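Local atomic coordinates of phosphoribosylaminoimidazole-succinocarboxamide synthase (Pyrococcus horikoshii, PDB entry 3U55), a protein that catalyses the ATP-dependent joining of L-aspartate to the carboxylate of 5-amino-1-(5-phosphoribosyl)imidazole-4-carboxylate, a step of de novo purine synthesis. Residues I55-L60 and D190-D195; H63-H68 and A153-E158; V91-V96 and I116-Y121; I169-F174 and C197-A202. One frame throughout, in Å; residues are numbered along the deposited sequence.

Contact 1 (I55-L60 and D190-D195); sequences IFFKLL and DEISPD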
# COMPACT_ATOMS: atom_id res chain seq x y z
N ILE A 55 -0.73 22.85 21.80
CA ILE A 55 -0.10 23.87 20.97
C ILE A 55 -0.40 23.64 19.48
O ILE A 55 -0.84 24.55 18.77
CB ILE A 55 1.42 23.96 21.21
CG1 ILE A 55 1.71 24.55 22.59
CG2 ILE A 55 2.10 24.79 20.12
CD1 ILE A 55 3.09 24.25 23.13
N PHE A 56 -0.16 22.41 19.00
CA PHE A 56 -0.38 22.09 17.60
C PHE A 56 -1.85 22.15 17.19
O PHE A 56 -2.16 22.69 16.14
CB PHE A 56 0.24 20.73 17.23
CG PHE A 56 1.75 20.71 17.28
CD1 PHE A 56 2.51 21.65 16.58
CD2 PHE A 56 2.42 19.72 17.99
CE1 PHE A 56 3.91 21.62 16.61
CE2 PHE A 56 3.81 19.67 18.03
CZ PHE A 56 4.56 20.63 17.34
N PHE A 57 -2.74 21.60 18.02
CA PHE A 57 -4.19 21.67 17.74
C PHE A 57 -4.68 23.11 17.60
O PHE A 57 -5.44 23.43 16.69
CB PHE A 57 -5.03 20.97 18.81
CG PHE A 57 -4.97 19.46 18.77
CD1 PHE A 57 -4.96 18.77 17.56
CD2 PHE A 57 -4.97 18.73 19.96
CE1 PHE A 57 -4.91 17.37 17.54
CE2 PHE A 57 -4.93 17.33 19.94
CZ PHE A 57 -4.90 16.65 18.73
N LYS A 58 -4.24 23.98 18.52
CA LYS A 58 -4.63 25.39 18.48
C LYS A 58 -4.14 26.07 17.21
O LYS A 58 -4.90 26.81 16.57
CB LYS A 58 -4.14 26.13 19.73
CG LYS A 58 -4.97 25.86 20.97
CD LYS A 58 -4.32 26.47 22.21
CE LYS A 58 -5.25 26.39 23.41
NZ LYS A 58 -4.56 26.83 24.66
N LEU A 59 -2.90 25.79 16.82
CA LEU A 59 -2.33 26.32 15.58
C LEU A 59 -3.13 25.89 14.34
O LEU A 59 -3.46 26.71 13.48
CB LEU A 59 -0.85 25.93 15.45
CG LEU A 59 -0.13 26.20 14.12
CD1 LEU A 59 0.18 27.69 13.94
CD2 LEU A 59 1.16 25.38 14.06
N LEU A 60 -3.45 24.60 14.27
CA LEU A 60 -4.21 24.06 13.14
C LEU A 60 -5.63 24.63 13.07
O LEU A 60 -6.13 24.95 11.99
CB LEU A 60 -4.23 22.53 13.19
CG LEU A 60 -2.86 21.88 13.05
CD1 LEU A 60 -2.96 20.39 13.29
CD2 LEU A 60 -2.27 22.17 11.66
N ASP A 190 -6.82 11.96 17.79
CA ASP A 190 -5.59 11.46 18.42
C ASP A 190 -4.71 12.60 18.96
O ASP A 190 -5.23 13.53 19.60
CB ASP A 190 -4.82 10.51 17.47
CG ASP A 190 -3.81 9.63 18.21
OD1 ASP A 190 -2.60 9.69 17.88
OD2 ASP A 190 -4.21 8.89 19.13
N GLU A 191 -3.41 12.54 18.70
CA GLU A 191 -2.44 13.49 19.26
C GLU A 191 -1.48 13.99 18.19
O GLU A 191 -1.39 13.41 17.10
CB GLU A 191 -1.64 12.82 20.39
CG GLU A 191 -0.65 11.76 19.91
CD GLU A 191 0.18 11.13 21.02
OE1 GLU A 191 1.09 11.80 21.57
OE2 GLU A 191 -0.06 9.95 21.33
N ILE A 192 -0.77 15.07 18.50
CA ILE A 192 0.35 15.53 17.67
C ILE A 192 1.48 15.86 18.63
O ILE A 192 1.41 16.85 19.36
CB ILE A 192 -0.01 16.76 16.80
CG1 ILE A 192 -1.22 16.49 15.91
CG2 ILE A 192 1.19 17.18 15.94
CD1 ILE A 192 -1.73 17.71 15.16
N SER A 193 2.52 15.02 18.62
CA SER A 193 3.58 15.10 19.61
C SER A 193 4.86 14.45 19.09
O SER A 193 4.86 13.84 18.02
CB SER A 193 3.15 14.37 20.89
OG SER A 193 3.19 12.97 20.70
N PRO A 194 5.97 14.56 19.85
CA PRO A 194 7.19 13.86 19.47
C PRO A 194 7.05 12.33 19.48
O PRO A 194 7.95 11.64 19.00
CB PRO A 194 8.19 14.32 20.54
CG PRO A 194 7.67 15.64 21.00
CD PRO A 194 6.19 15.46 21.00
N ASP A 195 5.95 11.82 20.03
CA ASP A 195 5.60 10.40 19.91
C ASP A 195 5.09 10.03 18.50
O ASP A 195 5.32 8.91 18.03
CB ASP A 195 4.52 10.01 20.94
CG ASP A 195 5.10 9.47 22.24
OD1 ASP A 195 4.38 8.73 22.95
OD2 ASP A 195 6.26 9.77 22.57
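Ile192 is the bump of this contact, and the hollow it fills lies on one side of the helix between Phe56, Phe57 and Leu60. Its two branches divide the work. CG2 lies by the start of the Phe56 ring, 3.5 Å from Phe56 CD2, with the two side chains crossing obliquely. The other branch, with CG1 beside the backbone N (chi1 -56°) and CD1 extended beyond it, points to Leu60 and Phe57. There Ile192 CD1 meets Leu60 CD1 tip to tip at 3.5 Å, closer than methyls usually approach, and sits 4.0 Å from Phe57 CE1. The phenyl rings also touch the loop backbone. Phe56 turns its edge to Ile192, with CD2 3.3 Å from Ile192 O, and Phe57 does likewise two residues earlier in the loop, its CZ 3.3 Å from Asp190 O. On the loop's far flank, Ser193 OG takes the amide of Asp195 in an ST turn and gives a hydrogen bond of 2.6 Å to Glu191 OE1, so these polar groups are turned away from 55-60. No hydrogen bond joins 55-60 to 190-195; the polar link comes from Ser53, earlier on helix 45-62, whose OG bonds to Ile192 N. The two segments therefore meet by shape, while the positively polarised ring edges probably suit the carbonyl oxygens they face.

Contact 2 (H63-H68 and A153-E158); sequences HGIKTH and ALKVNE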
# COMPACT_ATOMS: atom_id res chain seq x y z
N HIS A 63 -5.75 27.90 11.50
CA HIS A 63 -5.60 27.74 10.06
C HIS A 63 -6.79 27.01 9.41
O HIS A 63 -6.70 26.58 8.26
CB HIS A 63 -4.29 27.02 9.74
CG HIS A 63 -3.09 27.91 9.78
ND1 HIS A 63 -2.46 28.25 10.96
CD2 HIS A 63 -2.40 28.53 8.79
CE1 HIS A 63 -1.43 29.04 10.69
NE2 HIS A 63 -1.38 29.22 9.38
N GLY A 64 -7.89 26.87 10.15
CA GLY A 64 -9.12 26.29 9.59
C GLY A 64 -9.21 24.77 9.54
O GLY A 64 -10.08 24.23 8.84
N ILE A 65 -8.34 24.08 10.27
CA ILE A 65 -8.40 22.62 10.39
C ILE A 65 -9.32 22.25 11.54
O ILE A 65 -9.11 22.71 12.67
CB ILE A 65 -7.00 21.98 10.63
CG1 ILE A 65 -6.01 22.38 9.52
CG2 ILE A 65 -7.10 20.45 10.76
CD1 ILE A 65 -6.40 21.91 8.13
N LYS A 66 -10.33 21.42 11.27
CA LYS A 66 -11.19 20.90 12.33
C LYS A 66 -10.48 19.81 13.11
O LYS A 66 -10.05 18.81 12.54
CB LYS A 66 -12.49 20.32 11.75
CG LYS A 66 -13.50 21.36 11.32
CD LYS A 66 -14.87 20.72 11.09
CE LYS A 66 -15.75 21.62 10.25
NZ LYS A 66 -15.31 21.60 8.83
N THR A 67 -10.34 20.02 14.43
CA THR A 67 -9.71 19.03 15.30
C THR A 67 -10.65 18.66 16.44
O THR A 67 -11.63 19.37 16.71
CB THR A 67 -8.38 19.51 15.91
OG1 THR A 67 -8.64 20.38 17.02
CG2 THR A 67 -7.50 20.22 14.88
N HIS A 68 -10.34 17.56 17.12
CA HIS A 68 -11.17 17.11 18.24
C HIS A 68 -10.92 17.89 19.54
O HIS A 68 -11.57 17.63 20.55
CB HIS A 68 -11.10 15.58 18.42
CG HIS A 68 -9.80 15.08 18.98
ND1 HIS A 68 -9.69 13.82 19.55
CD2 HIS A 68 -8.57 15.63 19.05
CE1 HIS A 68 -8.44 13.63 19.95
NE2 HIS A 68 -7.74 14.72 19.66
N ALA A 153 -4.68 16.18 5.60
CA ALA A 153 -3.34 15.77 6.02
C ALA A 153 -2.24 16.58 5.33
O ALA A 153 -1.27 16.99 5.98
CB ALA A 153 -3.13 14.27 5.77
N LEU A 154 -2.40 16.82 4.03
CA LEU A 154 -1.43 17.61 3.28
C LEU A 154 -1.42 19.09 3.69
O LEU A 154 -0.35 19.71 3.71
CB LEU A 154 -1.65 17.46 1.77
CG LEU A 154 -1.20 16.12 1.18
CD1 LEU A 154 -1.65 16.00 -0.27
CD2 LEU A 154 0.31 15.92 1.30
N LYS A 155 -2.59 19.65 4.00
CA LYS A 155 -2.65 21.02 4.53
C LYS A 155 -1.99 21.11 5.91
O LYS A 155 -1.17 22.00 6.15
CB LYS A 155 -4.09 21.54 4.56
CG LYS A 155 -4.22 22.93 5.16
CD LYS A 155 -5.61 23.52 5.01
CE LYS A 155 -5.70 24.81 5.82
NZ LYS A 155 -7.06 25.44 5.74
N VAL A 156 -2.35 20.19 6.80
CA VAL A 156 -1.71 20.06 8.12
C VAL A 156 -0.19 20.01 7.96
O VAL A 156 0.54 20.71 8.68
CB VAL A 156 -2.20 18.80 8.87
CG1 VAL A 156 -1.34 18.52 10.12
CG2 VAL A 156 -3.69 18.96 9.26
N ASN A 157 0.27 19.19 7.03
CA ASN A 157 1.70 19.10 6.74
C ASN A 157 2.31 20.47 6.45
O ASN A 157 3.30 20.83 7.07
CB ASN A 157 1.98 18.13 5.60
CG ASN A 157 3.47 17.91 5.36
OD1 ASN A 157 4.26 17.77 6.29
ND2 ASN A 157 3.85 17.87 4.09
N GLU A 158 1.70 21.23 5.54
CA GLU A 158 2.22 22.55 5.17
C GLU A 158 2.32 23.48 6.39
O GLU A 158 3.36 24.12 6.60
CB GLU A 158 1.38 23.20 4.06
CG GLU A 158 1.51 22.52 2.70
CD GLU A 158 2.95 22.43 2.20
OE1 GLU A 158 3.46 21.29 2.03
OE2 GLU A 158 3.58 23.49 2.00
O HOH W 1 -9.29 23.99 6.02
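Lys155 NZ bonds to His63 O at 2.8 Å, the direct hydrogen bond between 153-158 and 63-68. The nitrogen arrives nearly in line with the carbonyl, at a C=O...N angle of 168°. It gets there because CG is anti to the backbone N (chi1 177°) and the chain beyond is extended, spanning the gap between helix 143-165 and the turn that follows helix 45-62. A water extends the polar group: it accepts from Lys155 NZ at 2.7 Å and donates to Gly64 O at 2.9 Å.

Apolar contact lies beneath. The Lys155 methylenes slide past Ile65 in the opposite direction, with CD 3.6 Å from Ile65 CD1. On the next residue, Val156 crosses Ile65 at about a right angle, and their CG2 methyls are 4.0 Å apart. Leu60 touches both Ile65 and Val156, tying the patch to helix 45-62.

The turn itself is a Schellman motif, with Gly64 at positive phi as the C-prime residue. Its carbonyls lie at the C-terminal, negatively polarised end of helix 45-62, so the lysine ammonium probably gains from the dipole of that helix as well as from its bonds, at a partly exposed site where a water also solvates the ammonium.

Contact 3 (V91-V96 and I116-Y121); sequences VVRNVV and IVELYY. With SO4 (sulfate ion), chain B.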
# COMPACT_ATOMS: atom_id res chain seq x y z
N VAL A 91 -0.15 8.66 7.42
CA VAL A 91 1.23 9.09 7.60
C VAL A 91 1.65 10.02 6.44
O VAL A 91 1.53 9.65 5.27
CB VAL A 91 2.18 7.87 7.70
CG1 VAL A 91 3.61 8.32 7.87
CG2 VAL A 91 1.74 6.93 8.85
N VAL A 92 2.13 11.22 6.78
CA VAL A 92 2.66 12.15 5.78
C VAL A 92 4.17 12.21 5.94
O VAL A 92 4.66 12.35 7.05
CB VAL A 92 2.04 13.58 5.91
CG1 VAL A 92 2.56 14.50 4.79
CG2 VAL A 92 0.53 13.53 5.84
N ARG A 93 4.90 12.09 4.83
CA ARG A 93 6.37 12.02 4.89
C ARG A 93 7.00 13.04 3.93
O ARG A 93 6.66 13.09 2.74
CB ARG A 93 6.85 10.59 4.59
CG ARG A 93 5.85 9.47 5.02
CD ARG A 93 6.40 8.04 4.84
NE ARG A 93 7.34 7.74 5.91
CZ ARG A 93 7.22 6.80 6.84
NH1 ARG A 93 6.20 5.94 6.86
NH2 ARG A 93 8.16 6.71 7.75
N ASN A 94 7.91 13.85 4.47
CA ASN A 94 8.65 14.87 3.73
C ASN A 94 10.10 14.46 3.47
O ASN A 94 10.70 14.82 2.45
CB ASN A 94 8.65 16.17 4.52
CG ASN A 94 7.27 16.73 4.74
OD1 ASN A 94 6.51 16.95 3.78
ND2 ASN A 94 6.92 16.96 6.00
N VAL A 95 10.64 13.70 4.42
CA VAL A 95 12.02 13.23 4.39
C VAL A 95 11.99 11.73 4.62
O VAL A 95 11.16 11.24 5.41
CB VAL A 95 12.85 13.93 5.49
CG1 VAL A 95 14.27 13.37 5.55
CG2 VAL A 95 12.88 15.44 5.26
N VAL A 96 12.85 10.98 3.93
CA VAL A 96 12.89 9.52 4.08
C VAL A 96 13.42 9.11 5.46
O VAL A 96 14.50 9.53 5.88
CB VAL A 96 13.69 8.82 2.94
CG1 VAL A 96 13.83 7.34 3.20
CG2 VAL A 96 13.01 9.04 1.58
N ILE A 116 4.80 12.33 0.59
CA ILE A 116 4.15 11.03 0.42
C ILE A 116 3.05 10.89 1.49
O ILE A 116 3.28 11.24 2.64
CB ILE A 116 5.17 9.85 0.55
CG1 ILE A 116 6.09 9.80 -0.67
CG2 ILE A 116 4.45 8.50 0.75
CD1 ILE A 116 7.25 8.83 -0.54
N VAL A 117 1.88 10.40 1.10
CA VAL A 117 0.83 10.09 2.09
C VAL A 117 0.58 8.59 2.04
O VAL A 117 0.39 8.03 0.96
CB VAL A 117 -0.49 10.87 1.83
CG1 VAL A 117 -1.56 10.54 2.89
CG2 VAL A 117 -0.23 12.38 1.80
N GLU A 118 0.62 7.95 3.21
CA GLU A 118 0.39 6.52 3.32
C GLU A 118 -0.79 6.28 4.23
O GLU A 118 -0.94 6.95 5.26
CB GLU A 118 1.62 5.79 3.87
CG GLU A 118 2.85 5.86 2.96
CD GLU A 118 4.13 5.42 3.65
OE1 GLU A 118 4.13 5.20 4.88
OE2 GLU A 118 5.16 5.30 2.96
N LEU A 119 -1.63 5.32 3.85
CA LEU A 119 -2.76 4.92 4.69
C LEU A 119 -2.47 3.56 5.29
O LEU A 119 -2.04 2.65 4.59
CB LEU A 119 -4.05 4.84 3.86
CG LEU A 119 -4.43 6.10 3.06
CD1 LEU A 119 -5.59 5.82 2.11
CD2 LEU A 119 -4.77 7.23 4.01
N TYR A 120 -2.71 3.44 6.60
CA TYR A 120 -2.54 2.18 7.31
C TYR A 120 -3.86 1.80 7.96
O TYR A 120 -4.54 2.63 8.55
CB TYR A 120 -1.43 2.25 8.36
CG TYR A 120 -0.07 2.41 7.74
CD1 TYR A 120 0.71 1.30 7.43
CD2 TYR A 120 0.43 3.68 7.44
CE1 TYR A 120 1.95 1.44 6.83
CE2 TYR A 120 1.68 3.83 6.85
CZ TYR A 120 2.43 2.71 6.55
OH TYR A 120 3.66 2.84 5.96
N TYR A 121 -4.22 0.54 7.79
CA TYR A 121 -5.44 0.01 8.39
C TYR A 121 -5.17 -0.36 9.85
O TYR A 121 -4.34 -1.22 10.13
CB TYR A 121 -5.90 -1.20 7.57
CG TYR A 121 -7.03 -2.01 8.18
CD1 TYR A 121 -8.10 -1.39 8.82
CD2 TYR A 121 -7.04 -3.40 8.08
CE1 TYR A 121 -9.15 -2.14 9.38
CE2 TYR A 121 -8.07 -4.15 8.62
CZ TYR A 121 -9.12 -3.52 9.27
OH TYR A 121 -10.14 -4.29 9.80
S SO4 B . 7.23 4.36 10.47
O1 SO4 B . 8.16 5.00 9.55
O2 SO4 B . 7.14 5.13 11.71
O3 SO4 B . 5.93 4.27 9.82
O4 SO4 B . 7.72 3.03 10.80
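Antiparallel strand pairing joins Val91-Arg93 to Ile116-Glu118 in the large antiparallel sheet, where strand 84-93 runs between 111-121 and 169-180. The segment axes come within 4.7 Å and make an angle of 159°. Val91 with Glu118 and Arg93 with Ile116 are hydrogen-bonded pairs, each closed by two backbone bonds; Val91 N to Glu118 O is 2.9 Å. Val92 and Val117 form the non-hydrogen-bonded pair between them and turn to the face covered by helix 143-165. Strand 84-93 is thus an inner strand of the SAICAR synthetase sheet, and just past the pairing, at Asn94, the chain turns a corner.

On the other face the side chains of Val91, Arg93, Glu118 and Tyr120 meet. Val91 CG2 lies 3.7 Å from Tyr120 CE2. Arg93 is bent at chi3 (76°), which turns NE aside and lets the guanidinium lie across the end of Glu118, the two planes 54° apart. Its NH1 makes a salt bridge with Glu118 OE1, 3.0 Å, on the syn side but tilted out of the carboxylate plane. Tyr120 OH gives OE1 a second bond, 2.6 Å, from the opposite face of that plane. Arg93 and Glu118 are buried, and the carboxylate held by two donors would tend to fix the guanidinium.

Another part of the guanidinium edge faces a sulfate, probably from the crystallisation liquor. Arg93 NH1 reaches its O3 only weakly, and the modelled approach of NH2 to O1 is doubtfully short. Ser99 N and Arg198 NH1 also bind the ion, consistent with a pocket able to hold a phosphate group such as that of the nucleotide substrate. Ile116 and Glu118 pack against His135 of the second subunit.

Contact 4 (I169-F174 and C197-A202); sequences IILVDF and CRFWDA. With SO4 (sulfate ion), chain B.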
# COMPACT_ATOMS: atom_id res chain seq x y z
N ILE A 169 13.40 23.43 13.22
CA ILE A 169 13.04 22.00 13.31
C ILE A 169 12.49 21.50 11.97
O ILE A 169 11.58 22.11 11.42
CB ILE A 169 11.97 21.76 14.42
CG1 ILE A 169 12.47 22.23 15.79
CG2 ILE A 169 11.55 20.29 14.48
CD1 ILE A 169 11.39 22.36 16.83
N ILE A 170 13.03 20.39 11.48
CA ILE A 170 12.56 19.76 10.24
C ILE A 170 11.47 18.74 10.56
O ILE A 170 11.71 17.79 11.31
CB ILE A 170 13.73 19.07 9.50
CG1 ILE A 170 14.84 20.08 9.18
CG2 ILE A 170 13.23 18.38 8.23
CD1 ILE A 170 16.10 19.46 8.61
N LEU A 171 10.28 18.94 10.00
CA LEU A 171 9.22 17.96 10.11
C LEU A 171 9.49 16.85 9.10
O LEU A 171 9.24 17.02 7.91
CB LEU A 171 7.86 18.59 9.85
CG LEU A 171 6.66 17.65 9.99
CD1 LEU A 171 6.55 17.10 11.42
CD2 LEU A 171 5.38 18.35 9.57
N VAL A 172 10.01 15.73 9.60
CA VAL A 172 10.39 14.61 8.74
C VAL A 172 9.17 13.81 8.26
O VAL A 172 9.00 13.57 7.05
CB VAL A 172 11.41 13.71 9.46
CG1 VAL A 172 11.54 12.36 8.77
CG2 VAL A 172 12.77 14.42 9.57
N ASP A 173 8.35 13.41 9.22
CA ASP A 173 7.07 12.76 8.95
C ASP A 173 6.18 12.89 10.18
O ASP A 173 6.63 13.37 11.22
CB ASP A 173 7.24 11.28 8.52
CG ASP A 173 7.94 10.40 9.57
OD1 ASP A 173 7.57 10.44 10.77
OD2 ASP A 173 8.84 9.63 9.18
N PHE A 174 4.92 12.49 10.06
CA PHE A 174 4.00 12.45 11.20
C PHE A 174 2.81 11.56 10.90
O PHE A 174 2.51 11.27 9.74
CB PHE A 174 3.54 13.87 11.62
CG PHE A 174 2.78 14.61 10.56
CD1 PHE A 174 1.40 14.63 10.57
CD2 PHE A 174 3.46 15.29 9.55
CE1 PHE A 174 0.68 15.31 9.58
CE2 PHE A 174 2.76 15.98 8.56
CZ PHE A 174 1.35 15.99 8.58
N CYS A 197 5.40 12.16 15.61
CA CYS A 197 6.09 12.90 14.55
C CYS A 197 7.57 12.57 14.61
O CYS A 197 8.10 12.27 15.68
CB CYS A 197 5.94 14.40 14.75
SG CYS A 197 4.28 15.08 14.88
N ARG A 198 8.23 12.65 13.47
CA ARG A 198 9.69 12.74 13.47
C ARG A 198 10.11 14.20 13.31
O ARG A 198 9.71 14.88 12.36
CB ARG A 198 10.33 11.84 12.41
CG ARG A 198 10.35 10.38 12.82
CD ARG A 198 11.06 9.51 11.80
NE ARG A 198 11.08 8.11 12.24
CZ ARG A 198 10.14 7.22 11.96
NH1 ARG A 198 9.10 7.55 11.21
NH2 ARG A 198 10.24 5.98 12.42
N PHE A 199 10.89 14.67 14.29
CA PHE A 199 11.40 16.04 14.34
C PHE A 199 12.92 15.99 14.36
O PHE A 199 13.50 15.37 15.24
CB PHE A 199 10.97 16.73 15.65
CG PHE A 199 9.48 16.92 15.83
CD1 PHE A 199 8.67 17.43 14.82
CD2 PHE A 199 8.91 16.67 17.08
CE1 PHE A 199 7.31 17.64 15.03
CE2 PHE A 199 7.54 16.88 17.30
CZ PHE A 199 6.74 17.37 16.28
N TRP A 200 13.58 16.65 13.39
CA TRP A 200 15.04 16.74 13.37
C TRP A 200 15.49 18.18 13.57
O TRP A 200 14.88 19.10 13.03
CB TRP A 200 15.61 16.23 12.05
CG TRP A 200 15.51 14.75 11.81
CD1 TRP A 200 14.96 13.80 12.64
CD2 TRP A 200 15.95 14.04 10.64
NE1 TRP A 200 15.04 12.56 12.06
CE2 TRP A 200 15.65 12.67 10.84
CE3 TRP A 200 16.58 14.43 9.45
CZ2 TRP A 200 15.94 11.69 9.89
CZ3 TRP A 200 16.88 13.45 8.50
CH2 TRP A 200 16.56 12.10 8.73
N ASP A 201 16.57 18.39 14.33
CA ASP A 201 17.15 19.73 14.42
C ASP A 201 17.62 20.15 13.03
O ASP A 201 18.24 19.37 12.32
CB ASP A 201 18.33 19.76 15.40
CG ASP A 201 19.05 21.10 15.38
OD1 ASP A 201 18.44 22.11 15.78
OD2 ASP A 201 20.22 21.14 14.95
N ALA A 202 17.31 21.39 12.63
CA ALA A 202 17.66 21.87 11.29
C ALA A 202 19.16 21.96 11.07
O ALA A 202 19.66 21.68 9.97
CB ALA A 202 16.99 23.21 10.99
S SO4 B . 7.23 4.36 10.47
O1 SO4 B . 8.16 5.00 9.55
O2 SO4 B . 7.14 5.13 11.71
O3 SO4 B . 5.93 4.27 9.82
O4 SO4 B . 7.72 3.03 10.80
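Val172 CG2 sits over the indole of Trp200, 3.4 Å from the centroid of the five-membered ring and 13° off its normal, a CH-pi contact made by the methyl that lies beside the backbone N. It is one of several contacts between two nearly antiparallel strands. Ile170 and Trp200 form a hydrogen-bonded pair, with Ile170 N giving to Trp200 O at 2.7 Å. Further along the regular pattern breaks in a beta bulge: Val172 N gives to Arg198 O, but Arg198 N gives to Asp173 O, at 2.9 Å, so two residues of one strand stand against one of the other.

Beside the bulge lies an ion pair. Asp173 CG stands between the backbone N and carbonyl carbon (chi1 60°), and its OD2 meets Arg198 NH1 on the syn side at 2.9 Å. Carboxylate and guanidinium lie at 90° to one another. Arg198 NH1 then shares itself with the sulfate, its hydrogen bond to O2 being 3.2 Å, while NE is held by Asp211. Asp173 and Asp211 together would help to orient the guanidinium toward the anion.

On the reverse side of the strands the packing is apolar. Leu171 CD1 touches Phe199 CE1 at 3.7 Å, and Phe174 CB lies 3.6 Å from Cys197 SG. That face lies against two helices: Leu171 meets Leu160 and Phe199 meets Leu164 of helix 143-165, while Ile169 and Phe199 touch Ile227 of helix 220-232. Strand 84-93 pairs with 169-180 through Val92 and Phe174.

From the N terminus the chain first supplies 55-60 on helix 45-62, then 63-68 just after it. After two strands of a smaller sheet it enters the large sheet, where contact 3 closes the short loop between 91-96 and 116-121. Helix 143-165 then closes contact 2, so contact 3 is nested inside it, and both lie inside the long loop that contact 1 closes at 190-195. Contact 4 opens at 169-174 before that closure and ends at 197-202 after it, so contacts 1 and 4 cross. Contact 3 and contact 4 share the sheet and the bound sulfate. Contact 2 ties helix 143-165, packed on that sheet, to the end of helix 45-62, and contact 1 adds the loop leading to strand 197-201.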